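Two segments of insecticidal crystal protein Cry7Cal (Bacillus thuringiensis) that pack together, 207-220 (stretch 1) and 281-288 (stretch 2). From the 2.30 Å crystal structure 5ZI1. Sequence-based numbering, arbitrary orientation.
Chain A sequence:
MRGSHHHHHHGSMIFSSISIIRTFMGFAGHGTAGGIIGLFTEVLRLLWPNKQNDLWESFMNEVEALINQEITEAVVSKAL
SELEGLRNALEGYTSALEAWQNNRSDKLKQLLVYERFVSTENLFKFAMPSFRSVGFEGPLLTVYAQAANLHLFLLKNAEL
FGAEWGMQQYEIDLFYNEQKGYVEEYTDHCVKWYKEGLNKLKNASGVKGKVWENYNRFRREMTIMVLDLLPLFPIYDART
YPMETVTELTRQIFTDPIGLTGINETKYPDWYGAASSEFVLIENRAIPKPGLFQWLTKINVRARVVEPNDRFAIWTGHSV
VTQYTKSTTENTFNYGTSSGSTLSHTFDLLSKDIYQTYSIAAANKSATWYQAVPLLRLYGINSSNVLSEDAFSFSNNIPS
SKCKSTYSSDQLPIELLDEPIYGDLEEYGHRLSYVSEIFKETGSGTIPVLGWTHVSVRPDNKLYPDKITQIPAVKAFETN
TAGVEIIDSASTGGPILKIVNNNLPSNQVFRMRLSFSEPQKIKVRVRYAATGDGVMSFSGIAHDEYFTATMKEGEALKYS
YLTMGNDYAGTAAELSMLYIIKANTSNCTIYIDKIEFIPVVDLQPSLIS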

# COMPACT_ATOMS: atom_id res chain seq x y z
N VAL A 207 -23.08 17.34 0.37
CA VAL A 207 -23.01 17.16 -1.08
C VAL A 207 -22.21 15.91 -1.39
O VAL A 207 -21.09 15.73 -0.89
N LYS A 208 -22.77 15.04 -2.23
CA LYS A 208 -22.17 13.72 -2.42
C LYS A 208 -20.74 13.82 -2.95
O LYS A 208 -19.86 13.06 -2.50
N GLY A 209 -20.48 14.77 -3.85
CA GLY A 209 -19.14 14.92 -4.40
C GLY A 209 -18.09 15.16 -3.33
O GLY A 209 -17.02 14.56 -3.33
N LYS A 210 -18.39 16.07 -2.40
CA LYS A 210 -17.47 16.27 -1.29
C LYS A 210 -17.50 15.11 -0.30
O LYS A 210 -16.54 14.91 0.44
N VAL A 211 -18.59 14.34 -0.27
CA VAL A 211 -18.61 13.19 0.63
C VAL A 211 -17.66 12.13 0.10
O VAL A 211 -16.87 11.56 0.86
N TRP A 212 -17.68 11.90 -1.21
CA TRP A 212 -16.72 10.99 -1.81
C TRP A 212 -15.29 11.46 -1.59
O TRP A 212 -14.41 10.66 -1.23
N GLU A 213 -15.02 12.75 -1.79
CA GLU A 213 -13.66 13.24 -1.63
C GLU A 213 -13.12 12.95 -0.24
O GLU A 213 -11.99 12.48 -0.09
N ASN A 214 -13.91 13.24 0.80
CA ASN A 214 -13.47 12.99 2.16
C ASN A 214 -13.30 11.49 2.40
O ASN A 214 -12.39 11.07 3.13
N TYR A 215 -14.17 10.69 1.81
CA TYR A 215 -14.06 9.25 1.88
C TYR A 215 -12.76 8.78 1.22
O TYR A 215 -11.98 8.02 1.81
N ASN A 216 -12.48 9.28 0.02
CA ASN A 216 -11.26 8.86 -0.66
C ASN A 216 -10.02 9.37 0.06
O ASN A 216 -8.98 8.68 0.08
N ARG A 217 -10.10 10.55 0.66
CA ARG A 217 -8.93 11.07 1.37
C ARG A 217 -8.58 10.20 2.57
O ARG A 217 -7.41 10.01 2.89
N PHE A 218 -9.60 9.69 3.27
CA PHE A 218 -9.36 8.78 4.37
C PHE A 218 -8.71 7.50 3.87
O PHE A 218 -7.68 7.06 4.40
N ARG A 219 -9.27 6.92 2.80
CA ARG A 219 -8.66 5.73 2.21
C ARG A 219 -7.21 5.98 1.82
O ARG A 219 -6.32 5.18 2.15
N ARG A 220 -6.93 7.11 1.16
CA ARG A 220 -5.57 7.35 0.68
C ARG A 220 -4.60 7.50 1.84
O ARG A 220 -3.58 6.81 1.89
N LEU A 281 -22.04 5.55 -7.79
CA LEU A 281 -21.68 5.95 -9.15
C LEU A 281 -20.32 6.62 -9.17
O LEU A 281 -19.46 6.29 -9.99
N ILE A 282 -20.08 7.55 -8.24
CA ILE A 282 -18.77 8.18 -8.14
C ILE A 282 -17.70 7.13 -7.90
O ILE A 282 -16.68 7.09 -8.60
N GLU A 283 -17.90 6.29 -6.87
CA GLU A 283 -16.90 5.28 -6.52
C GLU A 283 -16.58 4.38 -7.70
O GLU A 283 -15.41 4.13 -8.00
N ASN A 284 -17.61 3.91 -8.42
CA ASN A 284 -17.35 2.95 -9.48
C ASN A 284 -16.65 3.59 -10.68
O ASN A 284 -15.89 2.91 -11.37
N ARG A 285 -16.88 4.88 -10.95
CA ARG A 285 -16.17 5.48 -12.09
C ARG A 285 -14.82 6.03 -11.69
O ARG A 285 -13.91 6.04 -12.53
N ALA A 286 -14.63 6.40 -10.43
CA ALA A 286 -13.32 6.86 -9.99
C ALA A 286 -12.34 5.73 -9.70
O ALA A 286 -11.13 5.92 -9.83
N ILE A 287 -12.81 4.57 -9.26
CA ILE A 287 -11.96 3.53 -8.69
C ILE A 287 -12.10 2.27 -9.53
O ILE A 287 -13.11 1.56 -9.43
N PRO A 288 -11.13 1.97 -10.39
CA PRO A 288 -11.23 0.78 -11.24
C PRO A 288 -11.27 -0.48 -10.39
O PRO A 288 -10.83 -0.48 -9.24

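The contact between the two helices, whose axes cross at -53° and approach to 10.5 Å, is anchored by the carboxylate of Glu283. Its CA-to-CB bond points sideways, but a t, p rotamer brings the carboxylate nearer to stretch 1, where Arg219, pointing toward stretch 2, meets it end-on. Arg219 NH1 donates to Glu283 OE2 at 2.7 Å and Arg219 NH2 to Glu283 OE1 at 3.0 Å, both nearly linear, forming a two-pronged salt bridge. Glu283 OE1 also accepts from Trp212 NE1 (2.8 Å), so the indole edge is tied to the same carboxylate. Water 1 extends the network: it donates to Glu283 OE2 (2.6 Å from its O) and hydrogen-bonds Tyr215 OH, also at 2.6 Å. Within stretch 1, Asn216 OD1 steadies the guanidinium by accepting from Arg219 NH2 (3.1 Å) and Arg219 NE (3.3 Å).

Around this polar centre the packing is apolar. Trp212 (chi1 t, chi2 81°) points toward stretch 2 and receives Ile282 (m, t) over one face, with Ile282 CG2 3.4 Å from Trp212 CG in a CH-pi contact. Ile282 CD1 reaches Gly209 CA at 4.1 Å. Farther along the indole, Trp212 CZ2 lies 3.4 Å from Ala286 CB and 3.9 Å from Ile287 CG1. Ile287 (m, m) also places CD1 over one face of the Arg219 guanidinium.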

# COMPACT_ATOMS: atom_id res chain seq x y z
CB VAL A 207 -22.41 18.41 -1.73
CG1 VAL A 207 -22.28 18.24 -3.24
CG2 VAL A 207 -23.28 19.61 -1.40
CB LYS A 208 -23.03 12.88 -3.36
CG LYS A 208 -23.19 11.44 -2.88
CD LYS A 208 -23.54 11.44 -1.40
CE LYS A 208 -24.44 10.31 -1.02
NZ LYS A 208 -25.00 10.56 0.35
CB LYS A 210 -17.79 17.59 -0.58
CG LYS A 210 -16.69 18.08 0.35
CD LYS A 210 -17.04 19.45 0.90
CE LYS A 210 -15.91 19.99 1.78
NZ LYS A 210 -16.12 21.45 2.05
CB VAL A 211 -20.04 12.66 0.80
CG1 VAL A 211 -20.01 11.22 1.27
CG2 VAL A 211 -20.78 13.51 1.80
CB TRP A 212 -16.98 10.83 -3.30
CG TRP A 212 -16.17 9.71 -3.80
CD1 TRP A 212 -16.47 8.38 -3.70
CD2 TRP A 212 -14.89 9.80 -4.43
NE1 TRP A 212 -15.47 7.64 -4.27
CE2 TRP A 212 -14.48 8.48 -4.71
CE3 TRP A 212 -14.06 10.86 -4.80
CZ2 TRP A 212 -13.28 8.19 -5.34
CZ3 TRP A 212 -12.87 10.57 -5.42
CH2 TRP A 212 -12.49 9.25 -5.69
CB GLU A 213 -13.60 14.73 -1.94
CG GLU A 213 -12.22 15.33 -1.77
CD GLU A 213 -12.07 16.65 -2.54
OE1 GLU A 213 -12.13 16.65 -3.79
OE2 GLU A 213 -11.92 17.70 -1.89
CB ASN A 214 -14.47 13.56 3.17
CG ASN A 214 -14.55 15.09 3.14
OD1 ASN A 214 -13.64 15.77 2.67
ND2 ASN A 214 -15.66 15.62 3.65
CB TYR A 215 -15.28 8.64 1.21
CG TYR A 215 -15.29 7.14 1.07
CD1 TYR A 215 -14.66 6.52 -0.01
CD2 TYR A 215 -15.98 6.34 1.99
CE1 TYR A 215 -14.71 5.17 -0.17
CE2 TYR A 215 -16.02 4.96 1.84
CZ TYR A 215 -15.38 4.38 0.77
OH TYR A 215 -15.42 3.02 0.62
CB ASN A 216 -11.27 9.32 -2.10
CG ASN A 216 -10.07 8.82 -2.86
OD1 ASN A 216 -9.93 7.59 -3.09
ND2 ASN A 216 -9.16 9.75 -3.22
CB ARG A 217 -9.17 12.51 1.82
CG ARG A 217 -7.97 13.09 2.53
CD ARG A 217 -8.14 14.55 2.91
NE ARG A 217 -8.32 15.41 1.75
CZ ARG A 217 -9.48 15.97 1.41
NH1 ARG A 217 -9.55 16.75 0.33
NH2 ARG A 217 -10.56 15.74 2.15
CB PHE A 218 -10.67 8.50 5.07
CG PHE A 218 -10.58 7.51 6.18
CD1 PHE A 218 -10.26 7.91 7.46
CD2 PHE A 218 -10.87 6.17 5.95
CE1 PHE A 218 -10.21 6.98 8.49
CE2 PHE A 218 -10.82 5.25 6.96
CZ PHE A 218 -10.49 5.65 8.24
CB ARG A 219 -9.47 5.29 0.99
CG ARG A 219 -8.74 4.35 0.05
CD ARG A 219 -9.72 3.70 -0.93
NE ARG A 219 -10.46 4.70 -1.69
CZ ARG A 219 -11.61 4.46 -2.32
NH1 ARG A 219 -12.16 3.23 -2.29
NH2 ARG A 219 -12.23 5.46 -2.98
CB ARG A 220 -5.52 8.59 -0.20
CG ARG A 220 -4.13 8.88 -0.70
CD ARG A 220 -4.10 10.07 -1.65
NE ARG A 220 -4.21 11.33 -0.92
CZ ARG A 220 -5.30 12.09 -0.89
NH1 ARG A 220 -6.39 11.72 -1.56
NH2 ARG A 220 -5.30 13.21 -0.19
CB LEU A 281 -22.75 6.86 -9.73
CG LEU A 281 -24.08 6.13 -9.96
CD1 LEU A 281 -25.08 7.04 -10.69
CD2 LEU A 281 -23.86 4.84 -10.72
CB ILE A 282 -18.78 9.24 -7.02
CG1 ILE A 282 -19.94 10.21 -7.23
CG2 ILE A 282 -17.45 9.94 -6.99
CD1 ILE A 282 -20.03 11.32 -6.17
CB GLU A 283 -17.38 4.47 -5.31
CG GLU A 283 -16.48 3.27 -4.90
CD GLU A 283 -15.18 3.68 -4.21
OE1 GLU A 283 -14.88 4.89 -4.15
OE2 GLU A 283 -14.43 2.78 -3.73
CB ASN A 284 -18.66 2.27 -9.92
CG ASN A 284 -19.16 1.21 -8.91
OD1 ASN A 284 -18.38 0.61 -8.17
ND2 ASN A 284 -20.47 0.99 -8.90
CB ARG A 285 -17.01 6.59 -12.75
CG ARG A 285 -16.24 7.47 -13.73
CD ARG A 285 -16.28 6.85 -15.13
NE ARG A 285 -17.62 6.54 -15.59
CZ ARG A 285 -18.50 7.47 -15.93
NH1 ARG A 285 -18.14 8.74 -15.88
NH2 ARG A 285 -19.70 7.12 -16.36
CB ALA A 286 -13.46 7.71 -8.74
CB ILE A 287 -12.31 3.26 -7.22
CG1 ILE A 287 -12.27 4.58 -6.45
CG2 ILE A 287 -11.40 2.20 -6.62
CD1 ILE A 287 -10.91 5.19 -6.35
CB PRO A 288 -9.96 0.83 -12.09
CG PRO A 288 -9.46 2.25 -11.96
CD PRO A 288 -9.83 2.63 -10.55
O HOH W 1 -15.35 1.64 -1.63